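Local coordinates for MdcA (Pseudomonas aeruginosa, PDB 5VIT), which probably acts as the acyl-carrier-protein transferase (alpha) subunit of malonate decarboxylase, converting the acetyl-carrier thioester and malonate into malonyl-carrier and acetate, at residues Asp363-Ser368 and Arg475-Arg480; Ile484-Gly489 and Leu495-Arg500; Gln503-Arg506 and Leu510-Leu513. All blocks are in the same frame, centred on the assembly; numbering follows the deposited sequence.

Interaction 1: residues Asp363-Ser368 and Arg475-Arg480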
loop_
_atom_site.group_PDB
_atom_site.type_symbol
_atom_site.label_atom_id
_atom_site.label_comp_id
_atom_site.label_asym_id
_atom_site.label_seq_id
_atom_site.Cartn_x
_atom_site.Cartn_y
_atom_site.Cartn_z
ATOM N N ASP A 363 -9.682 -16.892 1.379
ATOM C CA ASP A 363 -9.613 -17.047 2.830
ATOM C C ASP A 363 -8.361 -16.373 3.386
ATOM O O ASP A 363 -7.636 -15.717 2.639
ATOM C CB ASP A 363 -9.717 -18.530 3.237
ATOM C CG ASP A 363 -8.445 -19.345 2.977
ATOM O OD1 ASP A 363 -8.492 -20.549 3.317
ATOM O OD2 ASP A 363 -7.415 -18.827 2.474
ATOM N N GLY A 364 -8.111 -16.530 4.685
ATOM C CA GLY A 364 -7.029 -15.821 5.333
ATOM C C GLY A 364 -5.639 -16.273 4.907
ATOM O O GLY A 364 -4.646 -15.618 5.218
ATOM N N ASP A 365 -5.562 -17.396 4.206
ATOM C CA ASP A 365 -4.279 -17.888 3.714
ATOM C C ASP A 365 -4.068 -17.552 2.243
ATOM O O ASP A 365 -3.060 -17.912 1.659
ATOM C CB ASP A 365 -4.173 -19.403 3.913
ATOM C CG ASP A 365 -4.052 -19.790 5.372
ATOM O OD1 ASP A 365 -3.829 -18.897 6.222
ATOM O OD2 ASP A 365 -4.167 -20.990 5.668
ATOM N N GLY A 366 -5.042 -16.888 1.642
ATOM C CA GLY A 366 -4.976 -16.568 0.232
ATOM C C GLY A 366 -5.597 -17.603 -0.687
ATOM O O GLY A 366 -5.599 -17.417 -1.897
ATOM N N HIS A 367 -6.101 -18.709 -0.145
ATOM C CA HIS A 367 -6.703 -19.702 -1.017
ATOM C C HIS A 367 -7.938 -19.058 -1.648
ATOM O O HIS A 367 -8.704 -18.354 -0.991
ATOM C CB HIS A 367 -7.059 -20.983 -0.256
ATOM C CG HIS A 367 -5.895 -21.621 0.441
ATOM N ND1 HIS A 367 -4.714 -21.932 -0.203
ATOM C CD2 HIS A 367 -5.732 -22.010 1.731
ATOM C CE1 HIS A 367 -3.872 -22.476 0.659
ATOM N NE2 HIS A 367 -4.465 -22.532 1.842
ATOM N N SER A 368 -8.109 -19.279 -2.939
ATOM C CA SER A 368 -9.125 -18.566 -3.692
ATOM C C SER A 368 -10.058 -19.542 -4.394
ATOM O O SER A 368 -9.611 -20.562 -4.918
ATOM C CB SER A 368 -8.443 -17.641 -4.705
ATOM O OG SER A 368 -9.333 -17.213 -5.706
ATOM N N ARG A 475 7.771 -14.100 4.160
ATOM C CA ARG A 475 8.785 -15.095 4.507
ATOM C C ARG A 475 8.237 -16.214 5.407
ATOM O O ARG A 475 8.956 -17.156 5.735
ATOM C CB ARG A 475 9.982 -14.405 5.169
ATOM C CG ARG A 475 10.149 -12.917 4.778
ATOM C CD ARG A 475 11.126 -12.192 5.707
ATOM N NE ARG A 475 10.579 -12.094 7.057
ATOM C CZ ARG A 475 9.898 -11.056 7.531
ATOM N NH1 ARG A 475 9.700 -9.981 6.772
ATOM N NH2 ARG A 475 9.436 -11.086 8.779
ATOM N N SER A 476 6.963 -16.111 5.783
ATOM C CA SER A 476 6.274 -17.187 6.495
ATOM C C SER A 476 4.780 -17.095 6.227
ATOM O O SER A 476 4.306 -16.065 5.747
ATOM C CB SER A 476 6.532 -17.096 7.993
ATOM O OG SER A 476 5.906 -15.936 8.515
ATOM N N LEU A 477 4.037 -18.150 6.556
ATOM C CA LEU A 477 2.589 -18.152 6.366
ATOM C C LEU A 477 1.920 -17.044 7.195
ATOM O O LEU A 477 0.997 -16.369 6.732
ATOM C CB LEU A 477 1.998 -19.514 6.738
ATOM C CG LEU A 477 0.468 -19.600 6.746
ATOM C CD1 LEU A 477 -0.100 -19.314 5.362
ATOM C CD2 LEU A 477 -0.009 -20.962 7.251
ATOM N N GLU A 478 2.403 -16.875 8.416
ATOM C CA GLU A 478 1.889 -15.873 9.341
ATOM C C GLU A 478 2.055 -14.455 8.782
ATOM O O GLU A 478 1.204 -13.598 8.983
ATOM C CB GLU A 478 2.602 -16.004 10.693
ATOM C CG GLU A 478 2.055 -15.105 11.795
ATOM C CD GLU A 478 2.903 -15.142 13.072
ATOM O OE1 GLU A 478 4.048 -14.632 13.050
ATOM O OE2 GLU A 478 2.422 -15.681 14.100
ATOM N N GLU A 479 3.143 -14.208 8.068
ATOM C CA GLU A 479 3.371 -12.872 7.529
ATOM C C GLU A 479 2.440 -12.615 6.349
ATOM O O GLU A 479 1.891 -11.523 6.192
ATOM C CB GLU A 479 4.830 -12.695 7.112
ATOM C CG GLU A 479 5.108 -11.301 6.605
ATOM C CD GLU A 479 6.553 -11.100 6.253
ATOM O OE1 GLU A 479 7.002 -9.935 6.313
ATOM O OE2 GLU A 479 7.231 -12.107 5.931
ATOM N N ARG A 480 2.255 -13.649 5.538
ATOM C CA ARG A 480 1.314 -13.632 4.427
ATOM C C ARG A 480 -0.121 -13.353 4.890
ATOM O O ARG A 480 -0.828 -12.542 4.279
ATOM C CB ARG A 480 1.388 -14.960 3.693
ATOM C CG ARG A 480 0.579 -15.039 2.430
ATOM C CD ARG A 480 1.036 -16.248 1.670
ATOM N NE ARG A 480 0.073 -17.315 1.748
ATOM C CZ ARG A 480 0.374 -18.603 1.853
ATOM N NH1 ARG A 480 1.634 -18.997 1.921
ATOM N NH2 ARG A 480 -0.605 -19.497 1.897
#
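R480 sets out toward the 363-366 turn with CG anti to its backbone N (chi1 -174°), and a bend at chi3 (106°) then swings the guanidinium edge-on to the backbone carbonyl of D365. Both NE and NH2 settle on that one oxygen: R480 NH2 to D365 O is 2.9 Å, in the carbonyl plane on a lone pair, while R480 NE to D365 O is 3.2 Å and comes from above that plane. D365 O lies almost exactly in the guanidinium plane, so the side-on, two-nitrogen grip fixes the rotation of the group. The acceptor belongs to a type I beta turn, D363 to G366, which begins as an Asx turn: D363 OD2 takes D365 N at 2.9 Å and H367 N on the opposite face of the carboxylate. On the other side, R480 sits in the first turn of helix 477-486, whose N-cap S476 accepts from E479 N through OG. L477 CD1 lies 3.5 Å above one face of the R480 guanidinium, towards its rim, and also touches D365, with D365 OD1 to L477 CD1 at 3.8 Å. D365 OD1 is also hydrogen-bonded by Q481 NE2, from the next residue of the helix.

Interaction 2: residues Ile484-Gly489 and Leu495-Arg500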
loop_
_atom_site.group_PDB
_atom_site.type_symbol
_atom_site.label_atom_id
_atom_site.label_comp_id
_atom_site.label_asym_id
_atom_site.label_seq_id
_atom_site.Cartn_x
_atom_site.Cartn_y
_atom_site.Cartn_z
ATOM N N ILE A 484 -2.451 -10.103 3.912
ATOM C CA ILE A 484 -3.794 -10.240 3.356
ATOM C C ILE A 484 -4.787 -9.460 4.224
ATOM O O ILE A 484 -5.605 -8.688 3.713
ATOM C CB ILE A 484 -4.215 -11.724 3.238
ATOM C CG1 ILE A 484 -3.405 -12.401 2.113
ATOM C CG2 ILE A 484 -5.725 -11.853 2.974
ATOM C CD1 ILE A 484 -3.263 -13.914 2.242
ATOM N N ALA A 485 -4.688 -9.632 5.537
ATOM C CA ALA A 485 -5.585 -8.935 6.449
ATOM C C ALA A 485 -5.462 -7.403 6.304
ATOM O O ALA A 485 -6.470 -6.688 6.380
ATOM C CB ALA A 485 -5.314 -9.378 7.913
ATOM N N ALA A 486 -4.243 -6.902 6.088
ATOM C CA ALA A 486 -4.038 -5.453 5.895
ATOM C C ALA A 486 -4.775 -4.863 4.689
ATOM O O ALA A 486 -5.020 -3.668 4.648
ATOM C CB ALA A 486 -2.560 -5.137 5.770
ATOM N N VAL A 487 -5.134 -5.669 3.699
ATOM C CA VAL A 487 -5.853 -5.098 2.565
ATOM C C VAL A 487 -7.246 -5.685 2.417
ATOM O O VAL A 487 -7.893 -5.467 1.417
ATOM C CB VAL A 487 -5.092 -5.283 1.229
ATOM C CG1 VAL A 487 -3.704 -4.695 1.346
ATOM C CG2 VAL A 487 -5.032 -6.745 0.836
ATOM N N ALA A 488 -7.719 -6.396 3.435
ATOM C CA ALA A 488 -8.992 -7.103 3.343
ATOM C C ALA A 488 -10.170 -6.262 3.831
ATOM O O ALA A 488 -11.311 -6.751 3.876
ATOM C CB ALA A 488 -8.916 -8.417 4.127
ATOM N N GLY A 489 -9.909 -5.007 4.175
ATOM C CA GLY A 489 -10.947 -4.082 4.605
ATOM C C GLY A 489 -11.652 -4.455 5.908
ATOM O O GLY A 489 -11.015 -4.831 6.888
ATOM N N LEU A 495 -10.894 -7.549 9.589
ATOM C CA LEU A 495 -11.093 -7.105 10.973
ATOM C C LEU A 495 -10.005 -7.665 11.913
ATOM O O LEU A 495 -9.852 -7.190 13.037
ATOM C CB LEU A 495 -12.493 -7.483 11.468
ATOM C CG LEU A 495 -13.651 -6.756 10.762
ATOM C CD1 LEU A 495 -14.988 -7.264 11.254
ATOM C CD2 LEU A 495 -13.555 -5.227 10.948
ATOM N N ARG A 496 -9.227 -8.641 11.444
ATOM C CA ARG A 496 -8.118 -9.178 12.246
ATOM C C ARG A 496 -6.903 -8.248 12.254
ATOM O O ARG A 496 -5.999 -8.408 13.079
ATOM C CB ARG A 496 -7.678 -10.555 11.728
ATOM C CG ARG A 496 -8.731 -11.637 11.793
ATOM C CD ARG A 496 -8.254 -12.891 11.083
ATOM N NE ARG A 496 -9.235 -13.979 11.159
ATOM C CZ ARG A 496 -9.067 -15.190 10.625
ATOM N NH1 ARG A 496 -7.942 -15.493 9.971
ATOM N NH2 ARG A 496 -10.023 -16.106 10.752
ATOM N N HIS A 497 -6.872 -7.293 11.325
ATOM C CA HIS A 497 -5.752 -6.361 11.221
ATOM C C HIS A 497 -5.805 -5.208 12.218
ATOM O O HIS A 497 -6.816 -4.515 12.332
ATOM C CB HIS A 497 -5.674 -5.777 9.816
ATOM C CG HIS A 497 -4.523 -4.842 9.625
ATOM N ND1 HIS A 497 -3.207 -5.258 9.704
ATOM C CD2 HIS A 497 -4.488 -3.514 9.358
ATOM C CE1 HIS A 497 -2.412 -4.224 9.483
ATOM N NE2 HIS A 497 -3.163 -3.154 9.275
ATOM N N ASP A 498 -4.695 -5.019 12.927
ATOM C CA ASP A 498 -4.473 -3.865 13.800
ATOM C C ASP A 498 -3.980 -2.676 12.977
ATOM O O ASP A 498 -2.848 -2.680 12.471
ATOM C CB ASP A 498 -3.459 -4.209 14.890
ATOM C CG ASP A 498 -3.261 -3.072 15.904
ATOM O OD1 ASP A 498 -3.785 -1.973 15.690
ATOM O OD2 ASP A 498 -2.574 -3.289 16.926
ATOM N N PRO A 499 -4.822 -1.647 12.853
ATOM C CA PRO A 499 -4.487 -0.533 11.953
ATOM C C PRO A 499 -3.190 0.192 12.336
ATOM O O PRO A 499 -2.602 0.819 11.450
ATOM C CB PRO A 499 -5.709 0.397 12.053
ATOM C CG PRO A 499 -6.515 -0.101 13.221
ATOM C CD PRO A 499 -6.176 -1.538 13.426
ATOM N N ARG A 500 -2.723 0.086 13.583
ATOM C CA ARG A 500 -1.452 0.720 13.942
ATOM C C ARG A 500 -0.263 -0.011 13.336
ATOM O O ARG A 500 0.876 0.448 13.465
ATOM C CB ARG A 500 -1.238 0.781 15.449
ATOM C CG ARG A 500 -2.378 1.333 16.257
ATOM C CD ARG A 500 -2.744 0.230 17.194
ATOM N NE ARG A 500 -2.671 0.561 18.581
ATOM C CZ ARG A 500 -2.807 -0.338 19.555
ATOM N NH1 ARG A 500 -2.994 -1.613 19.262
ATOM N NH2 ARG A 500 -2.741 0.046 20.825
#
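A485, in the last turn of helix 477-486, meets H497 with its methyl and its carbonyl oxygen: A485 CB stands 4.1 Å from H497 CB, and A485 O is 3.6 Å from the same carbon. The oxygen already accepts from A488 N as the helix winds down. A486 is the residue that the imidazole lies against. H497 turns its ring away from its own backbone N (chi1 -178°), which brings one face onto A486, so that A486 CA sits 3.8 Å from the ring centroid and only 10° off the normal, a clean CH-pi contact. A486 CB extends over the same ring, reaching H497 CE1 at 3.8 Å. Past the helix, the chain turns at G489, where phi is positive (64°); G489 O faces L495 N at 3.8 Å, a plain approach at the start of the returning segment. This is the long loop that leads from helix 477-486 to helix 502-507, and it also packs on the neighbouring MdcC subunit, L495 against its H57 and P499 against its D64. Across the contact the grip is van der Waals and CH-pi; H497 NE2 is hydrogen-bonded to T502 OG1, which probably helps fix the rotation of the ring, its face held against A486.

Interaction 3: residues Gln503-Arg506 and Leu510-Leu513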
loop_
_atom_site.group_PDB
_atom_site.type_symbol
_atom_site.label_atom_id
_atom_site.label_comp_id
_atom_site.label_asym_id
_atom_site.label_seq_id
_atom_site.Cartn_x
_atom_site.Cartn_y
_atom_site.Cartn_z
ATOM N N GLN A 503 1.264 1.305 9.006
ATOM C CA GLN A 503 2.352 2.215 8.624
ATOM C C GLN A 503 3.657 1.455 8.368
ATOM O O GLN A 503 4.348 1.685 7.374
ATOM C CB GLN A 503 2.576 3.288 9.696
ATOM C CG GLN A 503 3.693 4.299 9.351
ATOM C CD GLN A 503 5.077 3.917 9.906
ATOM O OE1 GLN A 503 5.199 3.178 10.905
ATOM N NE2 GLN A 503 6.129 4.424 9.256
ATOM N N ARG A 504 3.978 0.547 9.274
ATOM C CA ARG A 504 5.150 -0.296 9.142
ATOM C C ARG A 504 5.115 -1.151 7.876
ATOM O O ARG A 504 6.125 -1.278 7.174
ATOM C CB ARG A 504 5.269 -1.191 10.374
ATOM C CG ARG A 504 6.367 -2.240 10.308
ATOM C CD ARG A 504 6.878 -2.493 11.706
ATOM N NE ARG A 504 8.291 -2.829 11.683
ATOM C CZ ARG A 504 9.230 -2.169 12.353
ATOM N NH1 ARG A 504 8.913 -1.118 13.108
ATOM N NH2 ARG A 504 10.491 -2.570 12.260
ATOM N N MET A 505 3.957 -1.743 7.588
ATOM C CA MET A 505 3.835 -2.592 6.412
ATOM C C MET A 505 4.004 -1.761 5.148
ATOM O O MET A 505 4.624 -2.209 4.179
ATOM C CB MET A 505 2.505 -3.325 6.431
ATOM C CG MET A 505 2.383 -4.215 7.679
ATOM S SD MET A 505 0.866 -5.178 7.775
ATOM C CE MET A 505 1.174 -6.405 6.516
ATOM N N ARG A 506 3.494 -0.535 5.180
ATOM C CA ARG A 506 3.666 0.408 4.075
ATOM C C ARG A 506 5.139 0.745 3.822
ATOM O O ARG A 506 5.657 0.628 2.709
ATOM C CB ARG A 506 2.910 1.691 4.372
ATOM C CG ARG A 506 1.411 1.514 4.459
ATOM C CD ARG A 506 0.791 2.569 3.635
ATOM N NE ARG A 506 0.245 3.678 4.375
ATOM C CZ ARG A 506 0.103 4.902 3.877
ATOM N NH1 ARG A 506 0.519 5.186 2.648
ATOM N NH2 ARG A 506 -0.437 5.849 4.627
ATOM N N LEU A 510 5.624 -4.101 2.214
ATOM C CA LEU A 510 4.796 -5.318 2.272
ATOM C C LEU A 510 3.436 -5.063 1.635
ATOM O O LEU A 510 2.862 -5.929 0.951
ATOM C CB LEU A 510 4.620 -5.792 3.722
ATOM C CG LEU A 510 5.907 -6.134 4.493
ATOM C CD1 LEU A 510 5.614 -6.723 5.898
ATOM C CD2 LEU A 510 6.786 -7.088 3.667
ATOM N N ILE A 511 2.915 -3.862 1.872
ATOM C CA ILE A 511 1.702 -3.423 1.212
ATOM C C ILE A 511 1.928 -2.039 0.636
ATOM O O ILE A 511 2.823 -1.308 1.065
ATOM C CB ILE A 511 0.493 -3.389 2.165
ATOM C CG1 ILE A 511 0.543 -2.150 3.065
ATOM C CG2 ILE A 511 0.423 -4.672 3.013
ATOM C CD1 ILE A 511 -0.537 -2.119 4.144
ATOM N N ALA A 512 1.132 -1.702 -0.365
ATOM C CA ALA A 512 1.084 -0.344 -0.886
ATOM C C ALA A 512 -0.360 0.123 -0.861
ATOM O O ALA A 512 -1.245 -0.556 -1.381
ATOM C CB ALA A 512 1.645 -0.283 -2.304
ATOM N N LEU A 513 -0.611 1.269 -0.250
ATOM C CA LEU A 513 -1.926 1.892 -0.378
ATOM C C LEU A 513 -1.850 2.729 -1.636
ATOM O O LEU A 513 -0.744 2.991 -2.112
ATOM C CB LEU A 513 -2.269 2.748 0.843
ATOM C CG LEU A 513 -2.316 2.077 2.210
ATOM C CD1 LEU A 513 -2.932 3.024 3.239
ATOM C CD2 LEU A 513 -3.065 0.767 2.141
HETATM O O HOH W 1 4.607 0.525 0.239
#
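M505 O, near the end of helix 502-507, is met by two successive amides of the returning chain: L510 N at 2.9 Å and, more weakly, I511 N at 3.3 Å. One residue on, R506 CA makes a CA-H...O contact with I511 O at 3.6 Å. A water then donates to both R506 O and I511 O, 2.7 Å each, bridging the two carbonyls. M505 and I511 lie across one another: M505 CE touches I511 CG2 at 4.0 Å, while CD1 of the isoleucine comes up to M505 CB. I511 places CG1 between its backbone N and carbonyl carbon (chi1 78°), which carries that branch in against M505 and the CG of R506. The arginine starts out away from the strand, then bends at chi2 (-132°) and again at chi3, folding back across L513 at about a right angle. L513 CD1 lies over one guanidinium face, 3.4 Å from R506 NE. D516 ties this pair together, its carboxylate forming a salt bridge with R506 NH1 and also taking L513 N. The result is a helix-turn-strand unit whose strand 511-512 is the outermost strand, within this chain, of the mixed sheet, antiparallel to 467-469, with helix 477-486 covering M505 and I511.

Helix 477-486 links all three contacts. Its first turn serves interaction 1, its last turn interaction 2, and its flank receives interaction 3. Centres of interactions 1 and 2 lie about 13 Å apart, yet I484 CD1 comes within 3.5 Å of G366 N, packing against the 363-366 turn. Interactions 2 and 3 are closest, about 11 Å between centres: M505 SD sits 3.8 Å from H497 CE1 and 4.0 Å from A486 CB. Interactions 1 and 3, about 16 Å apart between centres, touch where E479 OE1 meets L510 CD1. All lie 26 to 33 Å from the chain's centre, towards the end where interaction 2 meets MdcC.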